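Local coordinates for protein glycerol dehydrogenase (Schizosaccharomyces pombe, PDB 1TA9) that probably catalyses the NAD-dependent, zinc-dependent oxidation of glycerol to dihydroxyacetone, a step in the assimilation of glycerol, at residues Trp237-Ser242 with Ala313-His318; Ile317-Thr322 with Pro394-His399. All blocks are in the same frame, centred on the assembly; numbering follows the deposited sequence.

Interaction 1: Trp237-Ser242 with Ala313-His318; sequences WVETES and AAHAIH. With ZN (zinc ion), chain I.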
ATOM      1  N   TRP B 237      14.593 -13.172 -19.648  1.00 11.57           N
ATOM      2  CA  TRP B 237      13.467 -12.275 -19.441  1.00 11.99           C
ATOM      3  C   TRP B 237      13.717 -10.925 -20.107  1.00 11.78           C
ATOM      4  O   TRP B 237      12.828 -10.375 -20.757  1.00 11.73           O
ATOM      5  CB  TRP B 237      13.205 -12.069 -17.944  1.00 12.31           C
ATOM      6  CG  TRP B 237      12.037 -11.170 -17.663  1.00 13.01           C
ATOM      7  CD1 TRP B 237      10.709 -11.493 -17.740  1.00 13.01           C
ATOM      8  CD2 TRP B 237      12.093  -9.792 -17.282  1.00 13.41           C
ATOM      9  NE1 TRP B 237       9.937 -10.397 -17.430  1.00 13.35           N
ATOM     10  CE2 TRP B 237      10.761  -9.340 -17.144  1.00 13.61           C
ATOM     11  CE3 TRP B 237      13.142  -8.893 -17.044  1.00 13.92           C
ATOM     12  CZ2 TRP B 237      10.450  -8.025 -16.776  1.00 14.19           C
ATOM     13  CZ3 TRP B 237      12.830  -7.581 -16.678  1.00 14.51           C
ATOM     14  CH2 TRP B 237      11.494  -7.163 -16.549  1.00 14.38           C
ATOM     15  N   VAL B 238      14.926 -10.393 -19.954  1.00 11.96           N
ATOM     16  CA  VAL B 238      15.249  -9.103 -20.548  1.00 11.97           C
ATOM     17  C   VAL B 238      15.099  -9.114 -22.064  1.00 12.26           C
ATOM     18  O   VAL B 238      14.423  -8.257 -22.634  1.00 12.02           O
ATOM     19  CB  VAL B 238      16.691  -8.658 -20.209  1.00 12.27           C
ATOM     20  CG1 VAL B 238      17.051  -7.417 -21.026  1.00 12.11           C
ATOM     21  CG2 VAL B 238      16.808  -8.360 -18.712  1.00 11.92           C
ATOM     22  N   GLU B 239      15.720 -10.089 -22.723  1.00 12.13           N
ATOM     23  CA  GLU B 239      15.651 -10.149 -24.178  1.00 12.65           C
ATOM     24  C   GLU B 239      14.261 -10.481 -24.699  1.00 12.53           C
ATOM     25  O   GLU B 239      13.757  -9.800 -25.595  1.00 12.63           O
ATOM     26  CB  GLU B 239      16.684 -11.144 -24.724  1.00 13.01           C
ATOM     27  CG  GLU B 239      18.121 -10.746 -24.400  1.00 14.01           C
ATOM     28  CD  GLU B 239      19.156 -11.613 -25.094  1.00 14.77           C
ATOM     29  OE1 GLU B 239      19.495 -11.329 -26.266  1.00 14.92           O
ATOM     30  OE2 GLU B 239      19.625 -12.585 -24.467  1.00 15.42           O
ATOM     31  N   THR B 240      13.629 -11.508 -24.138  1.00 12.40           N
ATOM     32  CA  THR B 240      12.291 -11.881 -24.584  1.00 12.31           C
ATOM     33  C   THR B 240      11.282 -10.751 -24.397  1.00 12.43           C
ATOM     34  O   THR B 240      10.446 -10.514 -25.273  1.00 12.24           O
ATOM     35  CB  THR B 240      11.811 -13.165 -23.879  1.00 12.39           C
ATOM     36  OG1 THR B 240      12.402 -14.295 -24.533  1.00 12.57           O
ATOM     37  CG2 THR B 240      10.284 -13.294 -23.931  1.00 12.27           C
ATOM     38  N   GLU B 241      11.347 -10.043 -23.275  1.00 12.54           N
ATOM     39  CA  GLU B 241      10.420  -8.928 -23.074  1.00 12.86           C
ATOM     40  C   GLU B 241      10.648  -7.881 -24.170  1.00 13.24           C
ATOM     41  O   GLU B 241       9.704  -7.277 -24.666  1.00 13.10           O
ATOM     42  CB  GLU B 241      10.620  -8.292 -21.694  1.00 12.86           C
ATOM     43  CG  GLU B 241       9.955  -9.058 -20.560  1.00 12.95           C
ATOM     44  CD  GLU B 241       8.436  -9.016 -20.648  1.00 13.01           C
ATOM     45  OE1 GLU B 241       7.811 -10.088 -20.723  1.00 13.08           O
ATOM     46  OE2 GLU B 241       7.865  -7.906 -20.641  1.00 13.28           O
ATOM     47  N   SER B 242      11.909  -7.681 -24.544  1.00 13.64           N
ATOM     48  CA  SER B 242      12.268  -6.713 -25.582  1.00 14.48           C
ATOM     49  C   SER B 242      11.727  -7.119 -26.954  1.00 14.41           C
ATOM     50  O   SER B 242      11.275  -6.274 -27.726  1.00 14.67           O
ATOM     51  CB  SER B 242      13.794  -6.564 -25.656  1.00 15.29           C
ATOM     52  OG  SER B 242      14.161  -5.676 -26.698  1.00 17.74           O
ATOM     53  N   ALA B 313      19.554  -7.636 -27.874  1.00 13.46           N
ATOM     54  CA  ALA B 313      20.885  -7.045 -27.820  1.00 13.58           C
ATOM     55  C   ALA B 313      21.903  -7.840 -27.007  1.00 13.74           C
ATOM     56  O   ALA B 313      23.047  -7.995 -27.432  1.00 13.79           O
ATOM     57  CB  ALA B 313      20.802  -5.622 -27.284  1.00 13.50           C
ATOM     58  N   ALA B 314      21.492  -8.341 -25.846  1.00 13.92           N
ATOM     59  CA  ALA B 314      22.399  -9.085 -24.974  1.00 14.28           C
ATOM     60  C   ALA B 314      23.247 -10.124 -25.704  1.00 14.61           C
ATOM     61  O   ALA B 314      24.476 -10.081 -25.647  1.00 14.47           O
ATOM     62  CB  ALA B 314      21.615  -9.753 -23.848  1.00 14.55           C
ATOM     63  N   HIS B 315      22.602 -11.057 -26.392  1.00 14.74           N
ATOM     64  CA  HIS B 315      23.357 -12.085 -27.102  1.00 15.16           C
ATOM     65  C   HIS B 315      24.126 -11.560 -28.305  1.00 15.23           C
ATOM     66  O   HIS B 315      25.200 -12.064 -28.627  1.00 15.15           O
ATOM     67  CB  HIS B 315      22.440 -13.240 -27.500  1.00 15.16           C
ATOM     68  CG  HIS B 315      22.263 -14.244 -26.406  1.00 15.69           C
ATOM     69  ND1 HIS B 315      21.599 -13.953 -25.233  1.00 15.62           N
ATOM     70  CD2 HIS B 315      22.745 -15.500 -26.265  1.00 15.58           C
ATOM     71  CE1 HIS B 315      21.684 -14.985 -24.414  1.00 15.94           C
ATOM     72  NE2 HIS B 315      22.375 -15.936 -25.016  1.00 15.98           N
ATOM     73  N   ALA B 316      23.588 -10.543 -28.964  1.00 15.48           N
ATOM     74  CA  ALA B 316      24.279  -9.957 -30.107  1.00 15.72           C
ATOM     75  C   ALA B 316      25.587  -9.352 -29.591  1.00 16.09           C
ATOM     76  O   ALA B 316      26.634  -9.445 -30.237  1.00 15.70           O
ATOM     77  CB  ALA B 316      23.410  -8.884 -30.748  1.00 15.59           C
ATOM     78  N   ILE B 317      25.520  -8.739 -28.413  1.00 16.56           N
ATOM     79  CA  ILE B 317      26.693  -8.131 -27.799  1.00 17.28           C
ATOM     80  C   ILE B 317      27.681  -9.221 -27.395  1.00 17.66           C
ATOM     81  O   ILE B 317      28.895  -9.046 -27.523  1.00 17.58           O
ATOM     82  CB  ILE B 317      26.293  -7.284 -26.574  1.00 17.70           C
ATOM     83  CG1 ILE B 317      25.420  -6.118 -27.043  1.00 18.10           C
ATOM     84  CG2 ILE B 317      27.534  -6.767 -25.857  1.00 17.69           C
ATOM     85  CD1 ILE B 317      24.737  -5.369 -25.934  1.00 18.64           C
ATOM     86  N   HIS B 318      27.158 -10.345 -26.913  1.00 18.07           N
ATOM     87  CA  HIS B 318      28.007 -11.469 -26.533  1.00 18.81           C
ATOM     88  C   HIS B 318      28.802 -11.924 -27.758  1.00 19.19           C
ATOM     89  O   HIS B 318      30.002 -12.187 -27.665  1.00 19.29           O
ATOM     90  CB  HIS B 318      27.156 -12.628 -26.000  1.00 19.01           C
ATOM     91  CG  HIS B 318      27.801 -13.974 -26.147  1.00 19.58           C
ATOM     92  ND1 HIS B 318      27.854 -14.645 -27.350  1.00 19.92           N
ATOM     93  CD2 HIS B 318      28.425 -14.771 -25.247  1.00 19.88           C
ATOM     94  CE1 HIS B 318      28.480 -15.796 -27.186  1.00 19.93           C
ATOM     95  NE2 HIS B 318      28.837 -15.898 -25.918  1.00 20.03           N
TER
HETATM   96 ZN    ZN I1501      22.804 -17.946 -24.242  1.00 34.17          ZN
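One carboxylate, that of Glu239, takes hold of a zinc ligand at two places: it accepts a hydrogen bond from the backbone of His315 and another from its imidazole ring. The ring bond is short, 2.5 Å from His315 ND1 to Glu239 OE2, and far from straight, with an N-H...O angle of 138°. It uses the syn lone pair of OE2, and the carboxylate and ring planes lie within 14° of each other, so the acid comes to the ring at its edge rather than over a face. As a second-shell residue Glu239 thereby helps fix the turn of a first-shell histidine, and its negative charge would be expected to polarise the imidazole and strengthen NE2 as a donor to zinc. The backbone bond is straighter (170°), with His315 N 3.1 Å from Glu239 OE1, but here the donor arrives from above the carboxylate plane. Beyond CG the Glu239 chain runs out extended, and that lets it span the space between two helices; the axes of the two short segments come no closer than 9.9 Å and are steeply inclined. On the way it packs closely against Ala314, whose CB is 3.3 Å from Glu239 CD. In this mainly helical part of an iron-containing alcohol dehydrogenase, helix 223-245 thus reaches the N-terminal end of helix 313-322. Further donors fix the carboxylate there: Ala312 N bonds to OE1 and Ser235 OG to OE2, so each oxygen of this buried acid has two partners. With ND1 occupied, the other nitrogen of the imidazole, His315 NE2, faces the metal and binds zinc at 2.2 Å, alongside Asp232 and His333.

Interaction 2: Ile317-Thr322 with Pro394-His399; sequences IHNGMT and PDESIH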
ATOM      1  N   ILE B 317      25.520  -8.739 -28.413  1.00 16.56           N
ATOM      2  CA  ILE B 317      26.693  -8.131 -27.799  1.00 17.28           C
ATOM      3  C   ILE B 317      27.681  -9.221 -27.395  1.00 17.66           C
ATOM      4  O   ILE B 317      28.895  -9.046 -27.523  1.00 17.58           O
ATOM      5  CB  ILE B 317      26.293  -7.284 -26.574  1.00 17.70           C
ATOM      6  CG1 ILE B 317      25.420  -6.118 -27.043  1.00 18.10           C
ATOM      7  CG2 ILE B 317      27.534  -6.767 -25.857  1.00 17.69           C
ATOM      8  CD1 ILE B 317      24.737  -5.369 -25.934  1.00 18.64           C
ATOM      9  N   HIS B 318      27.158 -10.345 -26.913  1.00 18.07           N
ATOM     10  CA  HIS B 318      28.007 -11.469 -26.533  1.00 18.81           C
ATOM     11  C   HIS B 318      28.802 -11.924 -27.758  1.00 19.19           C
ATOM     12  O   HIS B 318      30.002 -12.187 -27.665  1.00 19.29           O
ATOM     13  CB  HIS B 318      27.156 -12.628 -26.000  1.00 19.01           C
ATOM     14  CG  HIS B 318      27.801 -13.974 -26.147  1.00 19.58           C
ATOM     15  ND1 HIS B 318      27.854 -14.645 -27.350  1.00 19.92           N
ATOM     16  CD2 HIS B 318      28.425 -14.771 -25.247  1.00 19.88           C
ATOM     17  CE1 HIS B 318      28.480 -15.796 -27.186  1.00 19.93           C
ATOM     18  NE2 HIS B 318      28.837 -15.898 -25.918  1.00 20.03           N
ATOM     19  N   ASN B 319      28.130 -12.001 -28.903  1.00 19.61           N
ATOM     20  CA  ASN B 319      28.784 -12.423 -30.138  1.00 20.26           C
ATOM     21  C   ASN B 319      29.816 -11.397 -30.599  1.00 20.83           C
ATOM     22  O   ASN B 319      30.871 -11.761 -31.120  1.00 20.64           O
ATOM     23  CB  ASN B 319      27.749 -12.655 -31.242  1.00 20.24           C
ATOM     24  CG  ASN B 319      26.798 -13.790 -30.917  1.00 20.37           C
ATOM     25  OD1 ASN B 319      27.145 -14.708 -30.176  1.00 20.45           O
ATOM     26  ND2 ASN B 319      25.601 -13.743 -31.486  1.00 20.16           N
ATOM     27  N   GLY B 320      29.514 -10.118 -30.403  1.00 21.45           N
ATOM     28  CA  GLY B 320      30.451  -9.080 -30.797  1.00 22.56           C
ATOM     29  C   GLY B 320      31.709  -9.122 -29.944  1.00 23.46           C
ATOM     30  O   GLY B 320      32.817  -8.932 -30.447  1.00 23.23           O
ATOM     31  N   MET B 321      31.531  -9.375 -28.648  1.00 24.52           N
ATOM     32  CA  MET B 321      32.641  -9.443 -27.696  1.00 25.76           C
ATOM     33  C   MET B 321      33.668 -10.503 -28.062  1.00 26.05           C
ATOM     34  O   MET B 321      34.870 -10.304 -27.886  1.00 25.99           O
ATOM     35  CB  MET B 321      32.125  -9.755 -26.290  1.00 26.75           C
ATOM     36  CG  MET B 321      31.361  -8.641 -25.607  1.00 28.29           C
ATOM     37  SD  MET B 321      30.767  -9.195 -23.984  1.00 30.02           S
ATOM     38  CE  MET B 321      29.021  -9.377 -24.295  1.00 29.73           C
ATOM     39  N   THR B 322      33.192 -11.640 -28.550  1.00 26.39           N
ATOM     40  CA  THR B 322      34.085 -12.727 -28.916  1.00 26.87           C
ATOM     41  C   THR B 322      35.104 -12.253 -29.943  1.00 26.81           C
ATOM     42  O   THR B 322      36.199 -12.804 -30.042  1.00 27.17           O
ATOM     43  CB  THR B 322      33.304 -13.915 -29.498  1.00 27.04           C
ATOM     44  OG1 THR B 322      32.798 -13.568 -30.792  1.00 28.08           O
ATOM     45  CG2 THR B 322      32.137 -14.278 -28.585  1.00 27.40           C
ATOM     46  N   PRO B 394      23.654  -7.702 -40.021  1.00 22.06           N
ATOM     47  CA  PRO B 394      22.284  -7.994 -40.458  1.00 22.33           C
ATOM     48  C   PRO B 394      21.571  -9.187 -39.818  1.00 22.53           C
ATOM     49  O   PRO B 394      20.377  -9.105 -39.522  1.00 22.71           O
ATOM     50  CB  PRO B 394      22.425  -8.132 -41.979  1.00 22.57           C
ATOM     51  CG  PRO B 394      23.858  -8.522 -42.170  1.00 22.46           C
ATOM     52  CD  PRO B 394      24.563  -7.643 -41.179  1.00 22.38           C
ATOM     53  N   ASP B 395      22.286 -10.283 -39.592  1.00 22.61           N
ATOM     54  CA  ASP B 395      21.671 -11.469 -39.003  1.00 22.78           C
ATOM     55  C   ASP B 395      21.539 -11.460 -37.479  1.00 22.01           C
ATOM     56  O   ASP B 395      20.920 -12.359 -36.908  1.00 22.07           O
ATOM     57  CB  ASP B 395      22.446 -12.724 -39.414  1.00 23.93           C
ATOM     58  CG  ASP B 395      22.541 -12.887 -40.917  1.00 25.07           C
ATOM     59  OD1 ASP B 395      21.487 -12.838 -41.594  1.00 25.63           O
ATOM     60  OD2 ASP B 395      23.673 -13.071 -41.419  1.00 25.99           O
ATOM     61  N   GLU B 396      22.110 -10.455 -36.821  1.00 20.93           N
ATOM     62  CA  GLU B 396      22.060 -10.386 -35.361  1.00 19.73           C
ATOM     63  C   GLU B 396      20.689 -10.139 -34.742  1.00 18.76           C
ATOM     64  O   GLU B 396      19.844  -9.438 -35.305  1.00 18.30           O
ATOM     65  CB  GLU B 396      23.053  -9.342 -34.846  1.00 19.85           C
ATOM     66  CG  GLU B 396      24.462  -9.890 -34.649  1.00 20.11           C
ATOM     67  CD  GLU B 396      24.521 -11.039 -33.648  1.00 20.54           C
ATOM     68  OE1 GLU B 396      23.529 -11.260 -32.920  1.00 20.47           O
ATOM     69  OE2 GLU B 396      25.569 -11.718 -33.577  1.00 20.70           O
ATOM     70  N   SER B 397      20.490 -10.717 -33.563  1.00 17.75           N
ATOM     71  CA  SER B 397      19.228 -10.605 -32.843  1.00 16.99           C
ATOM     72  C   SER B 397      18.907  -9.204 -32.330  1.00 16.57           C
ATOM     73  O   SER B 397      17.768  -8.926 -31.962  1.00 16.25           O
ATOM     74  CB  SER B 397      19.209 -11.595 -31.673  1.00 16.84           C
ATOM     75  OG  SER B 397      20.287 -11.356 -30.782  1.00 16.69           O
ATOM     76  N   ILE B 398      19.900  -8.319 -32.304  1.00 15.92           N
ATOM     77  CA  ILE B 398      19.658  -6.968 -31.810  1.00 15.50           C
ATOM     78  C   ILE B 398      18.623  -6.236 -32.676  1.00 15.40           C
ATOM     79  O   ILE B 398      17.949  -5.318 -32.212  1.00 15.17           O
ATOM     80  CB  ILE B 398      20.978  -6.150 -31.743  1.00 15.51           C
ATOM     81  CG1 ILE B 398      20.739  -4.836 -31.000  1.00 15.58           C
ATOM     82  CG2 ILE B 398      21.508  -5.871 -33.150  1.00 15.46           C
ATOM     83  CD1 ILE B 398      22.014  -4.119 -30.619  1.00 15.44           C
ATOM     84  N   HIS B 399      18.478  -6.667 -33.924  1.00 15.16           N
ATOM     85  CA  HIS B 399      17.527  -6.031 -34.828  1.00 15.32           C
ATOM     86  C   HIS B 399      16.066  -6.325 -34.491  1.00 15.17           C
ATOM     87  O   HIS B 399      15.161  -5.772 -35.117  1.00 15.21           O
ATOM     88  CB  HIS B 399      17.847  -6.434 -36.266  1.00 15.79           C
ATOM     89  CG  HIS B 399      19.230  -6.049 -36.689  1.00 16.36           C
ATOM     90  ND1 HIS B 399      19.642  -4.737 -36.767  1.00 16.87           N
ATOM     91  CD2 HIS B 399      20.313  -6.803 -36.991  1.00 16.65           C
ATOM     92  CE1 HIS B 399      20.921  -4.698 -37.097  1.00 16.84           C
ATOM     93  NE2 HIS B 399      21.351  -5.939 -37.239  1.00 16.80           N
TER
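Glu396 folds its side chain at chi2 (-60°) and thereby turns its carboxylate to Asn319, whose CG lies beside its own backbone N (chi1 -64°) and holds the amide out from helix 313-322. The two groups join through one hydrogen bond, 2.9 Å from Asn319 ND2 to Glu396 OE2, fairly straight at 157°. The acceptor stays close to the amide plane and offers its syn lone pair, although the planes of the two groups are clearly twisted against each other. Close behind, Asn319 CB rests 3.3 Å from Glu396 OE2. The other end of the amide is held as well: His318 ND1, 2.9 Å from Asn319 OD1, donates in the plane of its ring but from above the carbonyl plane. Oxygen and nitrogen each have a partner, which should keep the amide from flipping. OE1, the second carboxylate oxygen of Glu396, accepts the backbone N of Ser397 at 3.2 Å, tying the acid to the start of the 3-10 segment that follows. The contact joins the loop between helices 381-391 and 407-428 to the later half of helix 313-322, and Phe198 of strand 198-203 packs against both Asn319 and Glu396. A leucine in place of Glu396 would probably leave Asn319 ND2 relying on its weak bond to Tyr201 OH, with less to fix the amide's rotation. The bonds form a chain from a buried loop carboxylate through an amide to the imidazole of His318, which packs edge to face against the zinc ligand His333; by this route the acid may help orient His318.

How the interactions relate
Interactions 1 and 2 are neighbours on helix 313-322, their centres about 10 Å apart, and they share Ile317 and His318. Interaction 1 joins the first turn of that helix to the earlier helix 223-245; interaction 2 joins its later part to a loop further on, between helices 381-391 and 407-428. In between, Ala316 meets the loop directly, its CB 3.8 Å from Ile398 CB, while Ala313 CB touches Ile398 CG1. One short helix is thus held by chain parts that come before and after it. Interaction 1 bears on the zinc ligand His315 directly; interaction 2 may steady the same helix one turn further on.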